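Local structure of UPF0311 protein RPA1785 (Rhodopseudomonas palustris, 3C5O) at residues B[46-51]-B[74-79]; B[66-71]-B[90-95]; B[80-85]-B[121-126]. The protein is of unknown function, a member of the UPF0311 (DUF3237) family that folds into a closed antiparallel beta-barrel. All blocks are in the same frame, centred on the assembly; numbering follows the deposited sequence. Where two conformers were deposited one is given.

Contact 1 of 3, residues B[46-51]-B[74-79]; sequences EGISGQ and YAFETD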
loop_
_atom_site.group_PDB
_atom_site.type_symbol
_atom_site.label_atom_id
_atom_site.label_comp_id
_atom_site.label_asym_id
_atom_site.label_seq_id
_atom_site.Cartn_x
_atom_site.Cartn_y
_atom_site.Cartn_z
ATOM N N GLU B 46 29.132 -9.870 0.235
ATOM C CA GLU B 46 29.669 -11.228 0.020
ATOM C C GLU B 46 28.640 -12.048 -0.731
ATOM O O GLU B 46 27.497 -12.175 -0.292
ATOM C CB GLU B 46 29.950 -11.946 1.339
ATOM C CG GLU B 46 31.058 -11.383 2.182
ATOM C CD GLU B 46 31.593 -12.420 3.161
ATOM O OE1 GLU B 46 31.168 -13.602 3.071
ATOM O OE2 GLU B 46 32.446 -12.052 4.012
ATOM N N GLY B 47 29.039 -12.615 -1.860
ATOM C CA GLY B 47 28.117 -13.455 -2.637
ATOM C C GLY B 47 26.921 -12.711 -3.195
ATOM O O GLY B 47 25.848 -13.295 -3.415
ATOM N N ILE B 48 27.096 -11.412 -3.405
ATOM C CA ILE B 48 26.130 -10.635 -4.187
ATOM C C ILE B 48 26.821 -9.456 -4.853
ATOM O O ILE B 48 27.497 -8.675 -4.196
ATOM C CB ILE B 48 24.881 -10.235 -3.365
ATOM C CG1 ILE B 48 23.828 -9.572 -4.260
ATOM C CG2 ILE B 48 25.276 -9.430 -2.135
ATOM C CD1 ILE B 48 22.445 -9.529 -3.642
ATOM N N SER B 49 26.691 -9.378 -6.172
ATOM C CA SER B 49 27.275 -8.300 -6.942
ATOM C C SER B 49 26.344 -7.950 -8.085
ATOM O O SER B 49 26.111 -8.765 -8.977
ATOM C CB SER B 49 28.648 -8.685 -7.470
ATOM O OG SER B 49 29.034 -7.798 -8.498
ATOM N N GLY B 50 25.811 -6.740 -8.055
ATOM C CA GLY B 50 24.778 -6.372 -8.995
ATOM C C GLY B 50 24.876 -4.961 -9.500
ATOM O O GLY B 50 25.668 -4.164 -9.026
ATOM N N GLN B 51 24.057 -4.658 -10.489
ATOM C CA GLN B 51 24.006 -3.341 -11.073
ATOM C C GLN B 51 22.552 -2.894 -10.903
ATOM O O GLN B 51 21.637 -3.663 -11.205
ATOM C CB GLN B 51 24.383 -3.463 -12.554
ATOM C CG GLN B 51 25.291 -2.372 -13.140
ATOM C CD GLN B 51 26.633 -2.208 -12.418
ATOM O OE1 GLN B 51 27.238 -3.168 -11.926
ATOM N NE2 GLN B 51 27.095 -0.967 -12.352
ATOM N N TYR B 74 12.653 0.222 -7.498
ATOM C CA TYR B 74 13.612 -0.003 -8.555
ATOM C C TYR B 74 14.010 -1.473 -8.573
ATOM O O TYR B 74 13.392 -2.299 -7.890
ATOM C CB TYR B 74 14.839 0.889 -8.347
ATOM C CG TYR B 74 15.500 0.780 -6.984
ATOM C CD1 TYR B 74 16.702 0.091 -6.813
ATOM C CD2 TYR B 74 14.934 1.396 -5.862
ATOM C CE1 TYR B 74 17.329 0.017 -5.551
ATOM C CE2 TYR B 74 15.549 1.330 -4.607
ATOM C CZ TYR B 74 16.747 0.643 -4.463
ATOM O OH TYR B 74 17.350 0.602 -3.217
ATOM N N ALA B 75 15.049 -1.802 -9.336
ATOM C CA ALA B 75 15.459 -3.187 -9.472
ATOM C C ALA B 75 16.959 -3.251 -9.626
ATOM O O ALA B 75 17.597 -2.274 -10.053
ATOM C CB ALA B 75 14.776 -3.829 -10.656
ATOM N N PHE B 76 17.538 -4.392 -9.270
ATOM C CA PHE B 76 18.904 -4.663 -9.679
ATOM C C PHE B 76 19.041 -6.031 -10.308
ATOM O O PHE B 76 18.234 -6.933 -10.065
ATOM C CB PHE B 76 19.920 -4.423 -8.545
ATOM C CG PHE B 76 19.793 -5.348 -7.361
ATOM C CD1 PHE B 76 20.440 -6.601 -7.348
ATOM C CD2 PHE B 76 19.098 -4.944 -6.221
ATOM C CE1 PHE B 76 20.355 -7.452 -6.235
ATOM C CE2 PHE B 76 19.017 -5.766 -5.089
ATOM C CZ PHE B 76 19.648 -7.031 -5.091
ATOM N N GLU B 77 20.057 -6.156 -11.152
ATOM C CA GLU B 77 20.425 -7.420 -11.739
ATOM C C GLU B 77 21.826 -7.866 -11.288
ATOM O O GLU B 77 22.800 -7.118 -11.413
ATOM C CB GLU B 77 20.367 -7.336 -13.262
ATOM C CG GLU B 77 20.554 -8.683 -13.911
ATOM C CD GLU B 77 20.386 -8.657 -15.423
ATOM O OE1 GLU B 77 20.511 -7.558 -16.026
ATOM O OE2 GLU B 77 20.140 -9.754 -16.008
ATOM N N THR B 78 21.925 -9.100 -10.798
ATOM C CA THR B 78 23.206 -9.642 -10.373
ATOM C C THR B 78 24.069 -10.190 -11.520
ATOM O O THR B 78 23.574 -10.444 -12.644
ATOM C CB THR B 78 23.033 -10.734 -9.345
ATOM O OG1 THR B 78 22.516 -11.909 -9.986
ATOM C CG2 THR B 78 22.117 -10.270 -8.228
ATOM N N ASP B 79 25.358 -10.380 -11.223
ATOM C CA ASP B 79 26.313 -10.831 -12.222
ATOM C C ASP B 79 26.000 -12.248 -12.731
ATOM O O ASP B 79 26.452 -12.644 -13.811
ATOM C CB ASP B 79 27.785 -10.691 -11.728
ATOM C CG ASP B 79 28.078 -11.455 -10.414
ATOM O OD1 ASP B 79 27.135 -11.867 -9.705
ATOM O OD2 ASP B 79 29.279 -11.628 -10.078
HETATM O O HOH W 1 26.079 -12.186 -7.100
#

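Contact 2 of 3, residues B[66-71]-B[90-95]; sequences ELIELE and GIRFGP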
loop_
_atom_site.group_PDB
_atom_site.type_symbol
_atom_site.label_atom_id
_atom_site.label_comp_id
_atom_site.label_asym_id
_atom_site.label_seq_id
_atom_site.Cartn_x
_atom_site.Cartn_y
_atom_site.Cartn_z
ATOM N N GLU B 66 9.770 18.629 8.075
ATOM C CA GLU B 66 10.923 18.340 7.215
ATOM C C GLU B 66 11.407 16.891 7.243
ATOM O O GLU B 66 12.347 16.548 6.536
ATOM C CB GLU B 66 12.081 19.293 7.459
ATOM C CG GLU B 66 11.698 20.767 7.277
ATOM C CD GLU B 66 12.245 21.353 5.989
ATOM O OE1 GLU B 66 12.762 22.488 6.080
ATOM O OE2 GLU B 66 12.188 20.689 4.912
ATOM N N LEU B 67 10.767 16.071 8.073
ATOM C CA LEU B 67 10.845 14.623 7.975
ATOM C C LEU B 67 10.553 14.238 6.526
ATOM O O LEU B 67 9.642 14.789 5.906
ATOM C CB LEU B 67 9.794 14.010 8.907
ATOM C CG LEU B 67 9.637 12.523 9.296
ATOM C CD1 LEU B 67 9.507 11.582 8.117
ATOM C CD2 LEU B 67 10.700 12.092 10.266
ATOM N N ILE B 68 11.345 13.326 5.974
ATOM C CA ILE B 68 11.079 12.801 4.638
ATOM C C ILE B 68 10.698 11.336 4.713
ATOM O O ILE B 68 11.434 10.540 5.279
ATOM C CB ILE B 68 12.272 12.981 3.705
ATOM C CG1 ILE B 68 12.617 14.471 3.595
ATOM C CG2 ILE B 68 11.941 12.425 2.327
ATOM C CD1 ILE B 68 13.848 14.750 2.746
ATOM N N GLU B 69 9.513 11.025 4.170
ATOM C CA GLU B 69 9.007 9.680 4.000
ATOM C C GLU B 69 9.501 9.181 2.644
ATOM O O GLU B 69 9.233 9.809 1.624
ATOM C CB GLU B 69 7.476 9.681 4.064
ATOM C CG GLU B 69 6.902 10.057 5.442
ATOM C CD GLU B 69 5.367 10.150 5.453
ATOM O OE1 GLU B 69 4.791 10.612 6.464
ATOM O OE2 GLU B 69 4.718 9.753 4.453
ATOM N N LEU B 70 10.265 8.082 2.635
ATOM C CA LEU B 70 10.814 7.583 1.397
ATOM C C LEU B 70 10.031 6.365 0.953
ATOM O O LEU B 70 9.536 5.595 1.770
ATOM C CB LEU B 70 12.270 7.158 1.573
ATOM C CG LEU B 70 13.065 7.816 2.696
ATOM C CD1 LEU B 70 14.136 6.836 3.052
ATOM C CD2 LEU B 70 13.632 9.119 2.253
ATOM N N GLU B 71 9.960 6.186 -0.354
ATOM C CA GLU B 71 9.247 5.060 -0.949
ATOM C C GLU B 71 9.837 4.872 -2.322
ATOM O O GLU B 71 9.362 5.435 -3.282
ATOM C CB GLU B 71 7.754 5.370 -0.993
ATOM C CG GLU B 71 6.867 4.292 -1.525
ATOM C CD GLU B 71 5.451 4.463 -1.004
ATOM O OE1 GLU B 71 4.749 5.461 -1.388
ATOM O OE2 GLU B 71 5.068 3.618 -0.161
ATOM N N GLY B 90 11.109 4.100 4.104
ATOM C CA GLY B 90 11.632 4.545 5.357
ATOM C C GLY B 90 11.484 6.009 5.640
ATOM O O GLY B 90 10.526 6.661 5.202
ATOM N N ILE B 91 12.429 6.515 6.422
ATOM C CA ILE B 91 12.413 7.907 6.816
ATOM C C ILE B 91 13.806 8.512 6.850
ATOM O O ILE B 91 14.798 7.833 7.065
ATOM C CB ILE B 91 11.643 8.157 8.169
ATOM C CG1 ILE B 91 12.222 7.381 9.326
ATOM C CG2 ILE B 91 10.157 7.773 8.068
ATOM C CD1 ILE B 91 11.664 7.841 10.650
ATOM N N ARG B 92 13.863 9.806 6.573
ATOM C CA ARG B 92 15.052 10.573 6.838
ATOM C C ARG B 92 14.662 11.799 7.650
ATOM O O ARG B 92 13.733 12.535 7.295
ATOM C CB ARG B 92 15.741 10.957 5.547
ATOM C CG ARG B 92 16.952 11.817 5.793
ATOM C CD ARG B 92 17.834 11.803 4.593
ATOM N NE ARG B 92 17.293 12.631 3.525
ATOM C CZ ARG B 92 16.987 12.201 2.307
ATOM N NH1 ARG B 92 17.149 10.928 1.959
ATOM N NH2 ARG B 92 16.525 13.068 1.424
ATOM N N PHE B 93 15.378 12.005 8.751
ATOM C CA PHE B 93 15.113 13.095 9.683
ATOM C C PHE B 93 16.461 13.555 10.256
ATOM O O PHE B 93 17.504 12.997 9.914
ATOM C CB PHE B 93 14.145 12.621 10.783
ATOM C CG PHE B 93 13.451 13.748 11.545
ATOM C CD1 PHE B 93 13.195 13.621 12.910
ATOM C CD2 PHE B 93 13.033 14.916 10.894
ATOM C CE1 PHE B 93 12.552 14.634 13.614
ATOM C CE2 PHE B 93 12.386 15.950 11.597
ATOM C CZ PHE B 93 12.141 15.804 12.960
ATOM N N GLY B 94 16.432 14.572 11.097
ATOM C CA GLY B 94 17.632 15.154 11.691
ATOM C C GLY B 94 17.378 16.615 12.071
ATOM O O GLY B 94 16.264 17.108 11.910
ATOM N N PRO B 95 18.398 17.316 12.597
ATOM C CA PRO B 95 18.299 18.786 12.796
ATOM C C PRO B 95 17.886 19.523 11.508
ATOM O O PRO B 95 18.423 19.215 10.442
ATOM C CB PRO B 95 19.721 19.180 13.183
ATOM C CG PRO B 95 20.311 17.948 13.789
ATOM C CD PRO B 95 19.691 16.777 13.052
HETATM O O HOH W 2 14.373 14.833 6.034
#

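Contact 3 of 3, residues B[80-85]-B[121-126]; sequences DGAVVY and FETGHP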
loop_
_atom_site.group_PDB
_atom_site.type_symbol
_atom_site.label_atom_id
_atom_site.label_comp_id
_atom_site.label_asym_id
_atom_site.label_seq_id
_atom_site.Cartn_x
_atom_site.Cartn_y
_atom_site.Cartn_z
ATOM N N ASP B 80 25.221 -12.993 -11.952
ATOM C CA ASP B 80 24.919 -14.393 -12.254
ATOM C C ASP B 80 23.456 -14.547 -12.689
ATOM O O ASP B 80 22.958 -15.658 -12.850
ATOM C CB ASP B 80 25.316 -15.339 -11.089
ATOM C CG ASP B 80 24.526 -15.078 -9.787
ATOM O OD1 ASP B 80 24.051 -13.946 -9.546
ATOM O OD2 ASP B 80 24.393 -16.014 -8.979
ATOM N N GLY B 81 22.764 -13.424 -12.865
ATOM C CA GLY B 81 21.564 -13.427 -13.695
ATOM C C GLY B 81 20.224 -13.253 -13.023
ATOM O O GLY B 81 19.177 -13.415 -13.674
ATOM N N ALA B 82 20.243 -12.926 -11.738
ATOM C CA ALA B 82 19.023 -12.614 -11.006
ATOM C C ALA B 82 18.581 -11.179 -11.267
ATOM O O ALA B 82 19.412 -10.268 -11.339
ATOM C CB ALA B 82 19.237 -12.803 -9.531
ATOM N N VAL B 83 17.273 -10.993 -11.403
ATOM C CA VAL B 83 16.668 -9.673 -11.385
ATOM C C VAL B 83 15.930 -9.573 -10.075
ATOM O O VAL B 83 15.108 -10.415 -9.764
ATOM C CB VAL B 83 15.714 -9.461 -12.585
ATOM C CG1 VAL B 83 14.982 -8.140 -12.479
ATOM C CG2 VAL B 83 16.517 -9.530 -13.888
ATOM N N VAL B 84 16.263 -8.550 -9.300
ATOM C CA VAL B 84 15.682 -8.328 -7.973
ATOM C C VAL B 84 14.979 -6.991 -7.961
ATOM O O VAL B 84 15.593 -5.943 -8.188
ATOM C CB VAL B 84 16.746 -8.363 -6.820
ATOM C CG1 VAL B 84 16.058 -8.325 -5.458
ATOM C CG2 VAL B 84 17.637 -9.643 -6.920
ATOM N N TYR B 85 13.672 -7.047 -7.721
ATOM C CA TYR B 85 12.842 -5.856 -7.526
ATOM C C TYR B 85 12.955 -5.363 -6.073
ATOM O O TYR B 85 12.844 -6.148 -5.129
ATOM C CB TYR B 85 11.410 -6.209 -7.930
ATOM C CG TYR B 85 10.332 -5.270 -7.428
ATOM C CD1 TYR B 85 10.363 -3.904 -7.722
ATOM C CD2 TYR B 85 9.260 -5.762 -6.685
ATOM C CE1 TYR B 85 9.380 -3.042 -7.231
ATOM C CE2 TYR B 85 8.281 -4.928 -6.222
ATOM C CZ TYR B 85 8.336 -3.576 -6.488
ATOM O OH TYR B 85 7.317 -2.772 -6.009
ATOM N N PHE B 121 12.575 -7.267 -0.963
ATOM C CA PHE B 121 13.031 -7.808 -2.241
ATOM C C PHE B 121 12.084 -8.850 -2.794
ATOM O O PHE B 121 11.452 -9.592 -2.029
ATOM C CB PHE B 121 14.431 -8.414 -2.071
ATOM C CG PHE B 121 15.408 -7.472 -1.430
ATOM C CD1 PHE B 121 15.924 -6.410 -2.150
ATOM C CD2 PHE B 121 15.784 -7.643 -0.101
ATOM C CE1 PHE B 121 16.805 -5.506 -1.552
ATOM C CE2 PHE B 121 16.688 -6.766 0.515
ATOM C CZ PHE B 121 17.192 -5.690 -0.213
ATOM N N GLU B 122 11.973 -8.884 -4.099
ATOM C CA GLU B 122 11.286 -9.939 -4.795
ATOM C C GLU B 122 12.161 -10.435 -5.906
ATOM O O GLU B 122 12.596 -9.669 -6.727
ATOM C CB GLU B 122 9.996 -9.430 -5.408
ATOM C CG GLU B 122 8.896 -9.131 -4.458
ATOM C CD GLU B 122 7.621 -8.720 -5.161
ATOM O OE1 GLU B 122 7.581 -8.753 -6.383
ATOM O OE2 GLU B 122 6.651 -8.383 -4.504
ATOM N N THR B 123 12.394 -11.736 -5.920
ATOM C CA THR B 123 13.133 -12.393 -6.985
ATOM C C THR B 123 12.786 -13.853 -7.204
ATOM O O THR B 123 12.444 -14.556 -6.307
ATOM C CB THR B 123 14.616 -12.259 -6.785
ATOM O OG1 THR B 123 15.300 -12.714 -7.929
ATOM C CG2 THR B 123 15.041 -13.003 -5.637
ATOM N N GLY B 124 12.891 -14.295 -8.437
ATOM C CA GLY B 124 12.632 -15.672 -8.766
ATOM C C GLY B 124 13.861 -16.546 -8.727
ATOM O O GLY B 124 13.787 -17.732 -8.558
ATOM N N HIS B 125 15.001 -15.924 -8.877
ATOM C CA HIS B 125 16.297 -16.635 -8.957
ATOM C C HIS B 125 16.527 -17.519 -7.734
ATOM O O HIS B 125 16.402 -17.046 -6.604
ATOM C CB HIS B 125 17.474 -15.673 -9.097
ATOM C CG HIS B 125 18.711 -16.320 -9.673
ATOM N ND1 HIS B 125 19.482 -17.226 -8.971
ATOM C CD2 HIS B 125 19.300 -16.192 -10.888
ATOM C CE1 HIS B 125 20.483 -17.632 -9.730
ATOM N NE2 HIS B 125 20.412 -16.998 -10.885
ATOM N N PRO B 126 16.846 -18.806 -7.958
ATOM C CA PRO B 126 17.038 -19.770 -6.870
ATOM C C PRO B 126 18.056 -19.388 -5.810
ATOM O O PRO B 126 17.892 -19.810 -4.671
ATOM C CB PRO B 126 17.491 -21.046 -7.604
ATOM C CG PRO B 126 16.884 -20.925 -8.917
ATOM C CD PRO B 126 16.945 -19.464 -9.275
#

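Contact 1 of 3, residues B[46-51]-B[74-79]
Ile48 and Phe76 meet inside the closed antiparallel beta-barrel, at one end of the hairpin formed by strands 48-62 and 68-78. The two side chains cross at about a right angle. The CD1 methyl of Ile48 approaches the far part of the ring obliquely, 3.9 Å from Phe76 CE1 and nearly as close to CZ. CG1 of Ile48 stands anti to the backbone N (chi1 -173°), and the extended second torsion (chi2 163°) then brings CD1 to the ring. Thr78 CG2, from the same strand as Phe76, lies at the ring's edge, in its plane. Phe13 and Val43 pack on Ile48, while Val43, Val84 and Val86 touch Phe76, so the pair belongs to the apolar lining of the barrel.

Gly50 pairs with Thr78 in a non-hydrogen-bonded position whose CA atoms are 3.9 Å apart. A CB on Gly50 would come tight against Phe76 CD1 and Glu77 O, which is consistent with glycine at this close approach. Next to it, Gln51 and Glu77 form a hydrogen-bonded pair, with Gln51 N to Glu77 O at 2.9 Å and Glu77 N returning the bond to Gln51 O.

Thr78 OG1 bonds Asp80 OD1 and Ala82 N in the following turn. Asp79 lies beside Ser49 at the solvent side, and Asp79 N donates to Ser49 O at 2.9 Å. The carboxylate is joined to the same serine through a water, which accepts from Ser49 N at 3.0 Å and donates to Asp79 OD1 at 2.8 Å.

Contact 2 of 3, residues B[66-71]-B[90-95]
Leu67, just before strand 68-78, packs its CD2 on Phe93 of strand 83-93, the neighbouring strand in the antiparallel barrel. Leu67 was modelled in two conformers; in the one described, the two side chains cross at about a right angle, with Leu67 CD2 3.5 Å from Phe93 CG and equally near its CB. The other methyl, Leu67 CD1, lies 3.9 Å from Ile91 CG2.

Between charged and apolar groups, Ile68 and Arg92 run side by side and point the same way, with Ile68 CD1 3.4 Å from Arg92 NH2. Leu70 crosses the arginine instead, placing CD2 4.0 Å from Arg92 NH1. Both approaches to the guanidinium are oblique. Phe115 adds a cation-pi contact and Leu102 of helix 96-103 packs on the same side chain.

Four backbone hydrogen bonds join the strands in two reciprocal pairs: Ile68 with Arg92, 2.8 Å from N to O each way, and Leu70 with Gly90. Where Glu66 precedes its strand, a water is hydrogen-bonded to Glu66 O and Arg92 O, 2.7 Å from each.

With Ile68 and Leu70 methyls and the Phe115 ring beside it, the guanidinium of the buried Arg92 probably depends on the cation-pi contact to offset part of the cost of burying its charge.

Contact 3 of 3, residues B[80-85]-B[121-126]
The ring of Tyr85 presents its edge to Glu122: OE1 lies near the ring plane, 3.4 Å from Tyr85 CD2. The two side chains run side by side, pointing the same way, the carboxylate turned 74° from the ring. Phe59 of the second subunit meets the tyrosine ring, their planes at about 35°. The imidazole of His125 lies obliquely against Asp80, Gly81 and Ala82 and edge-to-face with Tyr128; NE2 makes a weak hydrogen bond to Asp80 O (3.5 Å), and ND1 accepts from Asn127 N. His125 CB lies 3.4 Å from Ala82 CB. Val84 CG1 lies 3.8 Å from Phe121 CB, oblique to the ring.

Tyr85 and Glu122 exchange two backbone hydrogen bonds in the antiparallel pairing of strands 83-93 and 114-122. Thr123 OG1 donates to Val83 O at 2.9 Å from above the carbonyl plane.

Glu122 OE2 bridges to Arg120, and OE1 to Arg33 of the second subunit. An alanine in place of Glu122 would remove the carboxylate, probably leaving both arginines short of a charge partner and opening a gap beside CD2 and CE2 of Tyr85. With an arginine at each oxygen, the carboxylate is likely to stay ionised and link the second subunit.

In the fold
All three contacts belong to one eight-stranded antiparallel sheet closed into a barrel, in which strands 48-62, 68-78, 83-93 and 114-122 follow one another along the chain and across the sheet, with helix 96-103 between the last two. Contacts 1 and 3 lie toward one end, their centres about 8 Å apart, and touch where Phe76 O probably accepts a hydrogen bond from Val84 N; contact 1 closes just before contact 3 opens. Contact 2, whose segments alternate with those of both others, is on the opposite side of the chain's centre, about 26 Å from contact 1 and 28 Å from contact 3, centre to centre. Strands 68-78 and 83-93 thus connect both ends of the barrel wall.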